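Local coordinates for putative nitroreductase (Thermotoga maritima, PDB 1VKW), which is a putative nitroreductase and probably acts as an oxidoreductase related to the FMN-dependent nitroreductases, at residues A[14-19]-A[194-199]; A[84-89]-A[190-195]; A[146-151]-A[171-176]; A[202-207]-A[212-217]. All coordinates share one frame; numbering follows the deposited sequence.

Interaction 1. Residues A[14-19]-A[194-199]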
loop_
_atom_site.group_PDB
_atom_site.type_symbol
_atom_site.label_atom_id
_atom_site.label_comp_id
_atom_site.label_asym_id
_atom_site.label_seq_id
_atom_site.Cartn_x
_atom_site.Cartn_y
_atom_site.Cartn_z
ATOM N N ASN A 14 -7.138 6.944 10.329
ATOM C CA ASN A 14 -7.284 5.495 10.319
ATOM C C ASN A 14 -7.015 4.965 8.914
ATOM O O ASN A 14 -6.836 5.740 7.972
ATOM C CB ASN A 14 -8.673 5.058 10.853
ATOM C CG ASN A 14 -9.842 5.515 9.973
ATOM O OD1 ASN A 14 -9.770 5.490 8.740
ATOM N ND2 ASN A 14 -10.941 5.901 10.617
ATOM N N ILE A 15 -6.957 3.643 8.798
ATOM C CA ILE A 15 -6.619 2.981 7.549
ATOM C C ILE A 15 -7.496 3.426 6.366
ATOM O O ILE A 15 -7.003 3.555 5.249
ATOM C CB ILE A 15 -6.663 1.430 7.726
ATOM C CG1 ILE A 15 -6.241 0.717 6.437
ATOM C CG2 ILE A 15 -8.039 0.951 8.148
ATOM C CD1 ILE A 15 -4.822 1.053 5.970
ATOM N N PHE A 16 -8.786 3.644 6.603
ATOM C CA PHE A 16 -9.696 4.044 5.537
ATOM C C PHE A 16 -9.340 5.438 5.014
ATOM O O PHE A 16 -9.317 5.691 3.800
ATOM C CB PHE A 16 -11.146 4.007 6.022
ATOM C CG PHE A 16 -11.570 2.667 6.548
ATOM C CD1 PHE A 16 -11.570 1.550 5.717
ATOM C CD2 PHE A 16 -11.950 2.514 7.871
ATOM C CE1 PHE A 16 -11.955 0.302 6.201
ATOM C CE2 PHE A 16 -12.331 1.267 8.364
ATOM C CZ PHE A 16 -12.329 0.164 7.533
ATOM N N GLU A 17 -9.035 6.337 5.940
ATOM C CA GLU A 17 -8.683 7.703 5.581
ATOM C C GLU A 17 -7.330 7.732 4.866
ATOM O O GLU A 17 -7.169 8.441 3.885
ATOM C CB GLU A 17 -8.715 8.588 6.831
ATOM C CG GLU A 17 -10.120 8.669 7.429
ATOM C CD GLU A 17 -10.185 9.246 8.829
ATOM O OE1 GLU A 17 -9.188 9.171 9.579
ATOM O OE2 GLU A 17 -11.262 9.766 9.189
ATOM N N ALA A 18 -6.374 6.928 5.323
ATOM C CA ALA A 18 -5.063 6.827 4.654
ATOM C C ALA A 18 -5.184 6.341 3.209
ATOM O O ALA A 18 -4.579 6.914 2.304
ATOM C CB ALA A 18 -4.141 5.912 5.427
ATOM N N ILE A 19 -5.961 5.281 2.988
ATOM C CA ILE A 19 -6.182 4.776 1.634
ATOM C C ILE A 19 -6.861 5.844 0.772
ATOM O O ILE A 19 -6.454 6.083 -0.368
ATOM C CB ILE A 19 -7.014 3.468 1.650
ATOM C CG1 ILE A 19 -6.191 2.323 2.258
ATOM C CG2 ILE A 19 -7.459 3.094 0.213
ATOM C CD1 ILE A 19 -7.005 1.056 2.629
ATOM N N ALA A 194 -9.406 -5.342 6.277
ATOM C CA ALA A 194 -10.016 -6.511 6.920
ATOM C C ALA A 194 -9.614 -6.626 8.397
ATOM O O ALA A 194 -10.427 -6.996 9.248
ATOM C CB ALA A 194 -9.647 -7.786 6.160
ATOM N N ARG A 195 -8.360 -6.293 8.690
ATOM C CA ARG A 195 -7.836 -6.308 10.047
ATOM C C ARG A 195 -8.602 -5.319 10.925
ATOM O O ARG A 195 -8.996 -5.647 12.047
ATOM C CB ARG A 195 -6.341 -5.964 10.037
ATOM C CG ARG A 195 -5.644 -6.111 11.375
ATOM C CD ARG A 195 -4.138 -5.859 11.303
ATOM N NE ARG A 195 -3.837 -4.438 11.173
ATOM C CZ ARG A 195 -2.617 -3.930 11.026
ATOM N NH1 ARG A 195 -1.550 -4.724 10.982
ATOM N NH2 ARG A 195 -2.464 -2.614 10.921
ATOM N N GLU A 196 -8.809 -4.117 10.389
ATOM C CA GLU A 196 -9.613 -3.082 11.042
ATOM C C GLU A 196 -11.078 -3.495 11.222
ATOM O O GLU A 196 -11.638 -3.337 12.313
ATOM C CB GLU A 196 -9.532 -1.775 10.240
ATOM C CG GLU A 196 -10.376 -0.631 10.781
ATOM C CD GLU A 196 -9.962 -0.187 12.172
ATOM O OE1 GLU A 196 -8.760 -0.286 12.501
ATOM O OE2 GLU A 196 -10.840 0.270 12.937
ATOM N N ILE A 197 -11.700 -4.004 10.163
ATOM C CA ILE A 197 -13.117 -4.349 10.191
ATOM C C ILE A 197 -13.418 -5.479 11.168
ATOM O O ILE A 197 -14.316 -5.357 11.994
ATOM C CB ILE A 197 -13.634 -4.694 8.779
ATOM C CG1 ILE A 197 -13.732 -3.409 7.956
ATOM C CG2 ILE A 197 -15.024 -5.365 8.842
ATOM C CD1 ILE A 197 -13.981 -3.621 6.496
ATOM N N PHE A 198 -12.660 -6.565 11.076
ATOM C CA PHE A 198 -12.971 -7.778 11.831
ATOM C C PHE A 198 -12.291 -7.795 13.173
ATOM O O PHE A 198 -12.631 -8.619 14.024
ATOM C CB PHE A 198 -12.638 -9.032 11.003
ATOM C CG PHE A 198 -13.556 -9.221 9.831
ATOM C CD1 PHE A 198 -14.865 -9.653 10.030
ATOM C CD2 PHE A 198 -13.143 -8.918 8.538
ATOM C CE1 PHE A 198 -15.727 -9.800 8.966
ATOM C CE2 PHE A 198 -14.000 -9.073 7.478
ATOM C CZ PHE A 198 -15.300 -9.512 7.688
ATOM N N LYS A 199 -11.361 -6.858 13.375
ATOM C CA LYS A 199 -10.580 -6.750 14.601
ATOM C C LYS A 199 -9.847 -8.058 14.909
ATOM O O LYS A 199 -9.636 -8.405 16.069
ATOM C CB LYS A 199 -11.463 -6.303 15.789
ATOM C CG LYS A 199 -12.086 -4.903 15.623
ATOM C CD LYS A 199 -11.038 -3.802 15.779
ATOM C CE LYS A 199 -11.652 -2.411 15.772
ATOM N NZ LYS A 199 -11.646 -1.783 14.430
HETATM O O HOH W 1 -7.295 2.148 11.448
#

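Interaction 2. Residues A[84-89]-A[190-195]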
loop_
_atom_site.group_PDB
_atom_site.type_symbol
_atom_site.label_atom_id
_atom_site.label_comp_id
_atom_site.label_asym_id
_atom_site.label_seq_id
_atom_site.Cartn_x
_atom_site.Cartn_y
_atom_site.Cartn_z
ATOM N N GLY A 84 5.812 -2.623 0.839
ATOM C CA GLY A 84 5.971 -1.277 0.303
ATOM C C GLY A 84 4.721 -0.416 0.434
ATOM O O GLY A 84 4.808 0.759 0.790
ATOM N N GLU A 85 3.555 -0.992 0.162
ATOM C CA GLU A 85 2.320 -0.235 0.301
ATOM C C GLU A 85 1.976 0.025 1.774
ATOM O O GLU A 85 1.389 1.058 2.083
ATOM C CB GLU A 85 1.174 -0.891 -0.468
ATOM C CG GLU A 85 -0.118 -0.073 -0.519
ATOM C CD GLU A 85 -0.040 1.231 -1.305
ATOM O OE1 GLU A 85 1.029 1.567 -1.852
ATOM O OE2 GLU A 85 -1.076 1.934 -1.390
ATOM N N GLN A 86 2.369 -0.870 2.687
ATOM C CA GLN A 86 2.228 -0.591 4.115
ATOM C C GLN A 86 2.984 0.680 4.500
ATOM O O GLN A 86 2.479 1.518 5.259
ATOM C CB GLN A 86 2.701 -1.782 4.958
ATOM C CG GLN A 86 1.682 -2.922 4.986
ATOM C CD GLN A 86 2.202 -4.135 5.712
ATOM O OE1 GLN A 86 2.238 -4.154 6.942
ATOM N NE2 GLN A 86 2.628 -5.147 4.958
ATOM N N ILE A 87 4.190 0.822 3.960
ATOM C CA ILE A 87 5.013 2.013 4.199
ATOM C C ILE A 87 4.386 3.272 3.581
ATOM O O ILE A 87 4.343 4.334 4.226
ATOM C CB ILE A 87 6.453 1.788 3.671
ATOM C CG1 ILE A 87 7.114 0.620 4.423
ATOM C CG2 ILE A 87 7.285 3.057 3.822
ATOM C CD1 ILE A 87 8.355 0.062 3.738
ATOM N N VAL A 88 3.896 3.145 2.346
ATOM C CA VAL A 88 3.189 4.241 1.656
ATOM C C VAL A 88 2.036 4.760 2.491
ATOM O O VAL A 88 1.889 5.969 2.694
ATOM C CB VAL A 88 2.652 3.790 0.270
ATOM C CG1 VAL A 88 1.623 4.782 -0.287
ATOM C CG2 VAL A 88 3.792 3.630 -0.709
ATOM N N LEU A 89 1.222 3.839 2.984
ATOM C CA LEU A 89 0.053 4.201 3.769
ATOM C C LEU A 89 0.427 4.824 5.106
ATOM O O LEU A 89 -0.272 5.702 5.607
ATOM C CB LEU A 89 -0.840 2.969 3.977
ATOM C CG LEU A 89 -1.554 2.499 2.708
ATOM C CD1 LEU A 89 -2.348 1.225 2.982
ATOM C CD2 LEU A 89 -2.465 3.609 2.148
ATOM N N ALA A 190 -6.362 -4.846 1.245
ATOM C CA ALA A 190 -7.378 -5.791 1.683
ATOM C C ALA A 190 -7.047 -6.303 3.086
ATOM O O ALA A 190 -7.907 -6.380 3.952
ATOM C CB ALA A 190 -7.487 -6.927 0.716
ATOM N N TYR A 191 -5.785 -6.640 3.298
ATOM C CA TYR A 191 -5.319 -7.096 4.599
ATOM C C TYR A 191 -5.549 -6.057 5.707
ATOM O O TYR A 191 -6.132 -6.355 6.742
ATOM C CB TYR A 191 -3.841 -7.478 4.522
ATOM C CG TYR A 191 -3.246 -7.683 5.883
ATOM C CD1 TYR A 191 -3.342 -8.913 6.532
ATOM C CD2 TYR A 191 -2.606 -6.636 6.539
ATOM C CE1 TYR A 191 -2.799 -9.096 7.805
ATOM C CE2 TYR A 191 -2.071 -6.800 7.814
ATOM C CZ TYR A 191 -2.168 -8.030 8.440
ATOM O OH TYR A 191 -1.623 -8.175 9.693
ATOM N N LEU A 192 -5.097 -4.832 5.475
ATOM C CA LEU A 192 -5.210 -3.769 6.474
ATOM C C LEU A 192 -6.662 -3.363 6.778
ATOM O O LEU A 192 -6.999 -3.087 7.925
ATOM C CB LEU A 192 -4.366 -2.553 6.053
ATOM C CG LEU A 192 -2.839 -2.751 6.062
ATOM C CD1 LEU A 192 -2.133 -1.576 5.402
ATOM C CD2 LEU A 192 -2.293 -2.973 7.465
ATOM N N THR A 193 -7.528 -3.327 5.771
ATOM C CA THR A 193 -8.931 -2.968 6.014
ATOM C C THR A 193 -9.688 -4.106 6.689
ATOM O O THR A 193 -10.488 -3.875 7.610
ATOM C CB THR A 193 -9.637 -2.536 4.726
ATOM O OG1 THR A 193 -9.505 -3.556 3.737
ATOM C CG2 THR A 193 -8.960 -1.310 4.114
ATOM N N ALA A 194 -9.406 -5.342 6.277
ATOM C CA ALA A 194 -10.016 -6.511 6.920
ATOM C C ALA A 194 -9.614 -6.626 8.397
ATOM O O ALA A 194 -10.427 -6.996 9.248
ATOM C CB ALA A 194 -9.647 -7.786 6.160
ATOM N N ARG A 195 -8.360 -6.293 8.690
ATOM C CA ARG A 195 -7.836 -6.308 10.047
ATOM C C ARG A 195 -8.602 -5.319 10.925
ATOM O O ARG A 195 -8.996 -5.647 12.047
ATOM C CB ARG A 195 -6.341 -5.964 10.037
ATOM C CG ARG A 195 -5.644 -6.111 11.375
ATOM C CD ARG A 195 -4.138 -5.859 11.303
ATOM N NE ARG A 195 -3.837 -4.438 11.173
ATOM C CZ ARG A 195 -2.617 -3.930 11.026
ATOM N NH1 ARG A 195 -1.550 -4.724 10.982
ATOM N NH2 ARG A 195 -2.464 -2.614 10.921
#

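Interaction 3. Residues A[146-151]-A[171-176]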
loop_
_atom_site.group_PDB
_atom_site.type_symbol
_atom_site.label_atom_id
_atom_site.label_comp_id
_atom_site.label_asym_id
_atom_site.label_seq_id
_atom_site.Cartn_x
_atom_site.Cartn_y
_atom_site.Cartn_z
ATOM N N VAL A 146 -17.920 -5.344 0.587
ATOM C CA VAL A 146 -18.038 -4.204 -0.316
ATOM C C VAL A 146 -16.980 -3.161 0.090
ATOM O O VAL A 146 -16.206 -2.697 -0.750
ATOM C CB VAL A 146 -19.442 -3.588 -0.296
ATOM C CG1 VAL A 146 -19.500 -2.370 -1.184
ATOM C CG2 VAL A 146 -20.495 -4.617 -0.751
ATOM N N LYS A 147 -16.903 -2.858 1.382
ATOM C CA LYS A 147 -15.943 -1.862 1.862
ATOM C C LYS A 147 -14.491 -2.258 1.569
ATOM O O LYS A 147 -13.706 -1.439 1.076
ATOM C CB LYS A 147 -16.118 -1.619 3.361
ATOM C CG LYS A 147 -15.337 -0.417 3.881
ATOM C CD LYS A 147 -15.751 -0.078 5.310
ATOM C CE LYS A 147 -15.409 1.374 5.678
ATOM N NZ LYS A 147 -15.868 1.708 7.049
ATOM N N ILE A 148 -14.129 -3.506 1.862
ATOM C CA ILE A 148 -12.755 -3.976 1.606
ATOM C C ILE A 148 -12.422 -3.901 0.116
ATOM O O ILE A 148 -11.334 -3.472 -0.243
ATOM C CB ILE A 148 -12.532 -5.407 2.128
ATOM C CG1 ILE A 148 -12.580 -5.433 3.660
ATOM C CG2 ILE A 148 -11.201 -5.931 1.660
ATOM C CD1 ILE A 148 -12.836 -6.796 4.223
ATOM N N VAL A 149 -13.354 -4.304 -0.745
ATOM C CA VAL A 149 -13.112 -4.271 -2.184
ATOM C C VAL A 149 -12.925 -2.843 -2.694
ATOM O O VAL A 149 -12.036 -2.582 -3.520
ATOM C CB VAL A 149 -14.225 -4.981 -2.987
ATOM C CG1 VAL A 149 -13.978 -4.825 -4.493
ATOM C CG2 VAL A 149 -14.228 -6.474 -2.671
ATOM N N GLU A 150 -13.769 -1.934 -2.216
ATOM C CA GLU A 150 -13.669 -0.529 -2.582
ATOM C C GLU A 150 -12.312 0.039 -2.189
ATOM O O GLU A 150 -11.689 0.773 -2.953
ATOM C CB GLU A 150 -14.795 0.281 -1.919
ATOM C CG GLU A 150 -16.173 0.021 -2.515
ATOM C CD GLU A 150 -17.329 0.547 -1.679
ATOM O OE1 GLU A 150 -17.102 1.229 -0.652
ATOM O OE2 GLU A 150 -18.496 0.285 -2.067
HETATM N N MSE A 151 -11.848 -0.305 -0.994
HETATM C CA MSE A 151 -10.548 0.185 -0.503
HETATM C C MSE A 151 -9.378 -0.440 -1.257
HETATM O O MSE A 151 -8.347 0.205 -1.449
HETATM C CB MSE A 151 -10.393 -0.107 0.987
HETATM C CG MSE A 151 -11.349 0.636 1.870
HETATM SE SE MSE A 151 -11.148 2.586 1.748
HETATM C CE MSE A 151 -12.590 2.931 0.385
ATOM N N GLY A 171 -15.701 -17.309 3.112
ATOM C CA GLY A 171 -14.618 -17.200 4.096
ATOM C C GLY A 171 -13.426 -16.327 3.683
ATOM O O GLY A 171 -12.679 -15.840 4.528
ATOM N N GLU A 172 -13.249 -16.128 2.385
ATOM C CA GLU A 172 -12.007 -15.553 1.856
ATOM C C GLU A 172 -12.255 -14.550 0.760
ATOM O O GLU A 172 -13.279 -14.596 0.086
ATOM C CB GLU A 172 -11.113 -16.653 1.283
ATOM C CG GLU A 172 -10.926 -17.838 2.196
ATOM C CD GLU A 172 -9.978 -18.869 1.641
ATOM O OE1 GLU A 172 -9.562 -18.765 0.465
ATOM O OE2 GLU A 172 -9.644 -19.788 2.401
ATOM N N LEU A 173 -11.286 -13.661 0.591
ATOM C CA LEU A 173 -11.256 -12.691 -0.497
ATOM C C LEU A 173 -9.976 -13.016 -1.221
ATOM O O LEU A 173 -8.912 -13.066 -0.602
ATOM C CB LEU A 173 -11.243 -11.254 0.037
ATOM C CG LEU A 173 -11.561 -10.066 -0.879
ATOM C CD1 LEU A 173 -12.854 -10.228 -1.675
ATOM C CD2 LEU A 173 -11.664 -8.820 -0.018
ATOM N N CYS A 174 -10.105 -13.336 -2.502
ATOM C CA CYS A 174 -8.973 -13.737 -3.333
ATOM C C CYS A 174 -8.681 -12.690 -4.392
ATOM O O CYS A 174 -9.590 -12.225 -5.064
ATOM C CB CYS A 174 -9.263 -15.082 -3.992
ATOM S SG CYS A 174 -9.505 -16.425 -2.796
ATOM N N ILE A 175 -7.405 -12.329 -4.520
ATOM C CA ILE A 175 -6.931 -11.402 -5.535
ATOM C C ILE A 175 -5.926 -12.128 -6.419
ATOM O O ILE A 175 -4.940 -12.677 -5.917
ATOM C CB ILE A 175 -6.243 -10.194 -4.879
ATOM C CG1 ILE A 175 -7.212 -9.475 -3.938
ATOM C CG2 ILE A 175 -5.711 -9.238 -5.942
ATOM C CD1 ILE A 175 -6.536 -8.447 -3.062
ATOM N N SER A 176 -6.181 -12.120 -7.726
ATOM C CA SER A 176 -5.271 -12.685 -8.719
ATOM C C SER A 176 -4.763 -11.587 -9.646
ATOM O O SER A 176 -5.517 -10.673 -10.020
ATOM C CB SER A 176 -5.982 -13.745 -9.559
ATOM O OG SER A 176 -6.693 -14.669 -8.751
#

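Interaction 4. Residues A[202-207]-A[212-217]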
loop_
_atom_site.group_PDB
_atom_site.type_symbol
_atom_site.label_atom_id
_atom_site.label_comp_id
_atom_site.label_asym_id
_atom_site.label_seq_id
_atom_site.Cartn_x
_atom_site.Cartn_y
_atom_site.Cartn_z
ATOM N N PRO A 202 -6.070 -11.183 9.722
ATOM C CA PRO A 202 -6.354 -12.044 8.560
ATOM C C PRO A 202 -5.161 -12.938 8.240
ATOM O O PRO A 202 -4.021 -12.566 8.539
ATOM C CB PRO A 202 -6.597 -11.042 7.417
ATOM C CG PRO A 202 -6.871 -9.745 8.098
ATOM C CD PRO A 202 -6.061 -9.762 9.341
ATOM N N VAL A 203 -5.422 -14.111 7.670
ATOM C CA VAL A 203 -4.358 -15.014 7.254
ATOM C C VAL A 203 -4.234 -14.936 5.741
ATOM O O VAL A 203 -5.233 -15.031 5.037
ATOM C CB VAL A 203 -4.640 -16.479 7.668
ATOM C CG1 VAL A 203 -3.554 -17.427 7.143
ATOM C CG2 VAL A 203 -4.756 -16.577 9.175
ATOM N N ILE A 204 -3.003 -14.783 5.260
ATOM C CA ILE A 204 -2.731 -14.654 3.848
ATOM C C ILE A 204 -2.124 -15.949 3.367
ATOM O O ILE A 204 -1.140 -16.420 3.947
ATOM C CB ILE A 204 -1.729 -13.526 3.578
ATOM C CG1 ILE A 204 -2.228 -12.197 4.143
ATOM C CG2 ILE A 204 -1.463 -13.409 2.064
ATOM C CD1 ILE A 204 -1.108 -11.352 4.728
ATOM N N GLN A 205 -2.689 -16.494 2.290
ATOM C CA GLN A 205 -2.235 -17.752 1.718
ATOM C C GLN A 205 -2.128 -17.667 0.204
ATOM O O GLN A 205 -3.057 -17.210 -0.461
ATOM C CB GLN A 205 -3.192 -18.878 2.114
ATOM C CG GLN A 205 -3.169 -19.145 3.604
ATOM C CD GLN A 205 -3.889 -20.403 3.981
ATOM O OE1 GLN A 205 -4.776 -20.856 3.257
ATOM N NE2 GLN A 205 -3.525 -20.977 5.121
ATOM N N LYS A 206 -0.993 -18.120 -0.336
ATOM C CA LYS A 206 -0.817 -18.201 -1.780
ATOM C C LYS A 206 -1.636 -19.370 -2.285
ATOM O O LYS A 206 -1.642 -20.429 -1.668
ATOM C CB LYS A 206 0.648 -18.396 -2.170
ATOM C CG LYS A 206 0.874 -18.275 -3.669
ATOM C CD LYS A 206 2.222 -18.816 -4.121
ATOM C CE LYS A 206 2.524 -18.334 -5.550
ATOM N NZ LYS A 206 3.854 -18.762 -6.039
ATOM N N ARG A 207 -2.332 -19.157 -3.398
ATOM C CA ARG A 207 -3.168 -20.171 -4.036
ATOM C C ARG A 207 -2.799 -20.263 -5.508
ATOM O O ARG A 207 -2.993 -19.307 -6.260
ATOM C CB ARG A 207 -4.634 -19.790 -3.912
ATOM C CG ARG A 207 -5.123 -19.745 -2.503
ATOM C CD ARG A 207 -5.097 -21.089 -1.777
ATOM N NE ARG A 207 -5.494 -20.904 -0.386
ATOM C CZ ARG A 207 -6.745 -20.728 0.021
ATOM N NH1 ARG A 207 -7.757 -20.733 -0.848
ATOM N NH2 ARG A 207 -6.985 -20.548 1.314
ATOM N N TYR A 212 -3.509 -14.752 -4.335
ATOM C CA TYR A 212 -3.334 -14.763 -2.889
ATOM C C TYR A 212 -4.706 -14.558 -2.289
ATOM O O TYR A 212 -5.444 -13.678 -2.726
ATOM C CB TYR A 212 -2.374 -13.665 -2.445
ATOM C CG TYR A 212 -0.925 -14.074 -2.539
ATOM C CD1 TYR A 212 -0.259 -14.060 -3.759
ATOM C CD2 TYR A 212 -0.226 -14.496 -1.416
ATOM C CE1 TYR A 212 1.068 -14.448 -3.859
ATOM C CE2 TYR A 212 1.106 -14.876 -1.502
ATOM C CZ TYR A 212 1.750 -14.846 -2.724
ATOM O OH TYR A 212 3.073 -15.239 -2.822
ATOM N N CYS A 213 -5.053 -15.405 -1.324
ATOM C CA CYS A 213 -6.332 -15.319 -0.645
ATOM C C CYS A 213 -6.128 -14.878 0.781
ATOM O O CYS A 213 -5.144 -15.237 1.436
ATOM C CB CYS A 213 -7.073 -16.661 -0.669
ATOM S SG CYS A 213 -7.640 -17.156 -2.318
ATOM N N LEU A 214 -7.081 -14.087 1.243
ATOM C CA LEU A 214 -7.111 -13.598 2.592
ATOM C C LEU A 214 -8.218 -14.333 3.323
ATOM O O LEU A 214 -9.380 -14.237 2.934
ATOM C CB LEU A 214 -7.429 -12.107 2.561
ATOM C CG LEU A 214 -6.911 -11.234 3.682
ATOM C CD1 LEU A 214 -5.390 -11.220 3.661
ATOM C CD2 LEU A 214 -7.480 -9.823 3.496
ATOM N N ILE A 215 -7.866 -15.084 4.360
ATOM C CA ILE A 215 -8.884 -15.627 5.245
ATOM C C ILE A 215 -9.265 -14.473 6.188
ATOM O O ILE A 215 -8.476 -14.063 7.034
ATOM C CB ILE A 215 -8.397 -16.872 6.002
ATOM C CG1 ILE A 215 -7.959 -17.960 5.011
ATOM C CG2 ILE A 215 -9.509 -17.429 6.864
ATOM C CD1 ILE A 215 -7.207 -19.105 5.658
ATOM N N LEU A 216 -10.478 -13.967 6.019
ATOM C CA LEU A 216 -10.877 -12.669 6.557
ATOM C C LEU A 216 -11.075 -12.635 8.058
ATOM O O LEU A 216 -10.613 -11.712 8.718
ATOM C CB LEU A 216 -12.168 -12.203 5.877
ATOM C CG LEU A 216 -11.974 -11.897 4.387
ATOM C CD1 LEU A 216 -13.315 -11.853 3.675
ATOM C CD2 LEU A 216 -11.210 -10.610 4.199
ATOM N N ASN A 217 -11.790 -13.620 8.591
ATOM C CA ASN A 217 -12.156 -13.599 10.019
ATOM C C ASN A 217 -11.691 -14.894 10.662
ATOM O O ASN A 217 -12.506 -15.735 11.033
ATOM C CB ASN A 217 -13.670 -13.420 10.150
ATOM C CG ASN A 217 -14.106 -13.019 11.543
ATOM O OD1 ASN A 217 -13.339 -12.459 12.326
ATOM N ND2 ASN A 217 -15.375 -13.283 11.849
#

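Interaction 1. Residues A[14-19]-A[194-199]
Ile15 and Phe16 meet Glu196 and Ile197 where two short helical segments, 15-19 and 194-198, run roughly antiparallel (149°) with their axes 11.4 Å apart. The contact is helix-helix packing near the surface, and helix 15-21 opens with a capping box. Asn14 is the N-cap. Its OD1 accepts from Glu17 N at 3.0 Å, and Glu17 OE1 accepts from Asn14 N in return.

Side chains span the wide gap between the axes. Glu196 holds CG anti to the backbone N (chi1 177°), which carries its aliphatic part across to the other helix. There Glu196 CB lies 3.7 Å from Ile15 CG2, and the two chains run alongside, one going each way. Glu196 CG approaches Phe16 CE2 at 3.6 Å, oblique to the ring. Ile197 CG1 comes to the edge of the same ring, 3.9 Å from Phe16 CZ. Ile15 CG2 sits over one face of it. Lys147 of helix 143-153 adds a cation-pi contact.

The Glu196 chain bends at chi2, and Lys199 NZ meets OE2 in a 2.7 Å salt bridge from above the carboxylate plane. Shortening Glu196 to an alanine is likely to leave Lys199 without its charge partner and open a gap beside Phe16. One water links the segments, accepting from Ile15 N at 3.1 Å and donating to Glu196 OE1 at 3.0 Å.

Interaction 2. Residues A[84-89]-A[190-195]
Leu192 reaches out from segment 190-195 of helix 180-198 to touch Gln86 and Leu89, one turn apart on segment 84-89 of helix 74-93. The direct contacts between the two segments are apolar. Leu192 CD1 does the touching for its helix. Leu192 CD1 lies 3.7 Å from Leu89 CD1, and the two leucine side chains overlap flank to flank, each heading for the other's helix. Leu192 CD1 is also 4.1 Å from Gln86 CG, so it rests against the aliphatic part of the glutamine and not its amide. Gln86 holds CG anti to the carbonyl carbon (chi1 -77°) and runs extended beyond it, past the leucine at a slant. The backbones stay well apart, with 8.4 Å between Gln86 CA and Leu192 CA.

The other methyl of Leu192 serves its own helix. Leu192 CD2 lies 3.4 Å above the guanidinium plane of Arg195, offset toward the rim. Ile15 of helix 15-21 packs against both Leu89 and Leu192.

The polar ends find partners elsewhere. Gln86 NE2 donates to the backbone O of Lys47 and to that of Phe82. Glu85 OE2 bonds His189 NE2, just before segment 190-195, while its OE1 takes Trp100 NE1.

The contact therefore joins helix 74-93 to helix 180-198 in the buried interior by methyl and methylene packing. The amide of Gln86 is buried as well. Its NE2 is satisfied by the two carbonyls and its OE1 is also hydrogen-bonded outside the segments, while the touch on Leu192 is made through the methylene CG.

Interaction 3. Residues A[146-151]-A[171-176]
Helix 143-153 packs against the antiparallel sheet that contains strand 172-176, and Leu173 is the strand residue that meets it, between Ile148 and Val149. This is alpha/beta layer packing. The backbones keep their distance, with Val149 CA and Leu173 CA 8.8 Å apart, and side chains fill the gap.

Leu173 points toward the helix and uses both of its methyls. CG stands anti to the backbone N (chi1 -165°), and the two methyls fork from it to separate helix residues. CD2 goes to Ile148 and CD1 to Val149. The Ile148 and Leu173 chains lie flank against flank with their ends pointing contrary ways, whereas Val149 meets the leucine at a slant. Ile148 holds CG2 anti to its own N, with CG1 beside that N. This turns CG2 toward Leu173.

All three side chains are buried. Ile148 also packs on Thr193, Ala194 and Ile197, so helix 180-198 shares this side of helix 143-153. Val149 and Leu173 both touch Ile166 of the neighbouring strand 165-168, and Leu173 touches Tyr168 as well. The strand is tied to strand 211-215 by the Cys174-Cys213 disulfide.

The packing is uneven. Val149 CG2 lies at an ordinary 4.1 Å from Leu173 CD1. Ile148 CG2 comes to 3.4 Å from Leu173 CD2, closer than usual for two methyl carbons, and Ile148 CB stands 4.1 Å from that same CD2.

Interaction 4. Residues A[202-207]-A[212-217]
The Tyr212 ring has Lys206 CB over one face, 4.0 Å from the ring centroid in a CH-pi contact, and Ile204 CG2 at its edge, 3.8 Å from CD2. The Arg207 guanidinium has Cys213 CB over the centre of one face. At its edge, Gln205 OE1 accepts from Arg207 NH2 in plane, at 3.0 Å and nearly straight (171°). Arg207 NH2 also forms a salt bridge with Glu172.

These groups flank a beta hairpin of strands 203-207 and 211-215, at one side of an antiparallel sheet. Two hydrogen-bonded pairs hold it. Val203 and Ile215 exchange bonds, the shorter being Ile215 N to Val203 O at 2.7 Å. Gln205 and Cys213 do the same, with Cys213 N to Gln205 O at 2.8 Å.

Ile204 and Leu214 point the same way from a non-hydrogen-bonded pair. Ile204 CG1 is tight on Leu214 CD1 at 3.3 Å. Lys206, with CG anti to the backbone N (chi1 -171°) and extended beyond, lies across the Tyr212 ring. Its NZ and Tyr212 OH both bind Asp75 OD1. With a valine at Tyr212, Asp75 would probably lose a hydrogen bond and the Lys206 methylenes the ring face they rest on. Pro202 CB rests 3.8 Å from Leu214 CG.

Helix 180-198 ties the set together. It supplies a segment to interactions 1 and 2, whose centres lie about 8 Å apart, and Ile15 CD1 of the first packs 3.6 Å from Leu192 CB of the second. Interaction 3 meets this helix through Ile148, with CG1 3.6 Å from Ile197 CD1. Interaction 4 also reaches this helix, where Leu214 CD2 is 3.5 Å from Ala190 O. Interactions 3 and 4 share one sheet. Their strands are joined by the disulfide, 2.1 Å between Cys174 SG and Cys213 SG. Together the contacts pack helices 15-21, 74-93 and 143-153 and this sheet around one long helix. No ligand or catalytic residue is identified at these contacts.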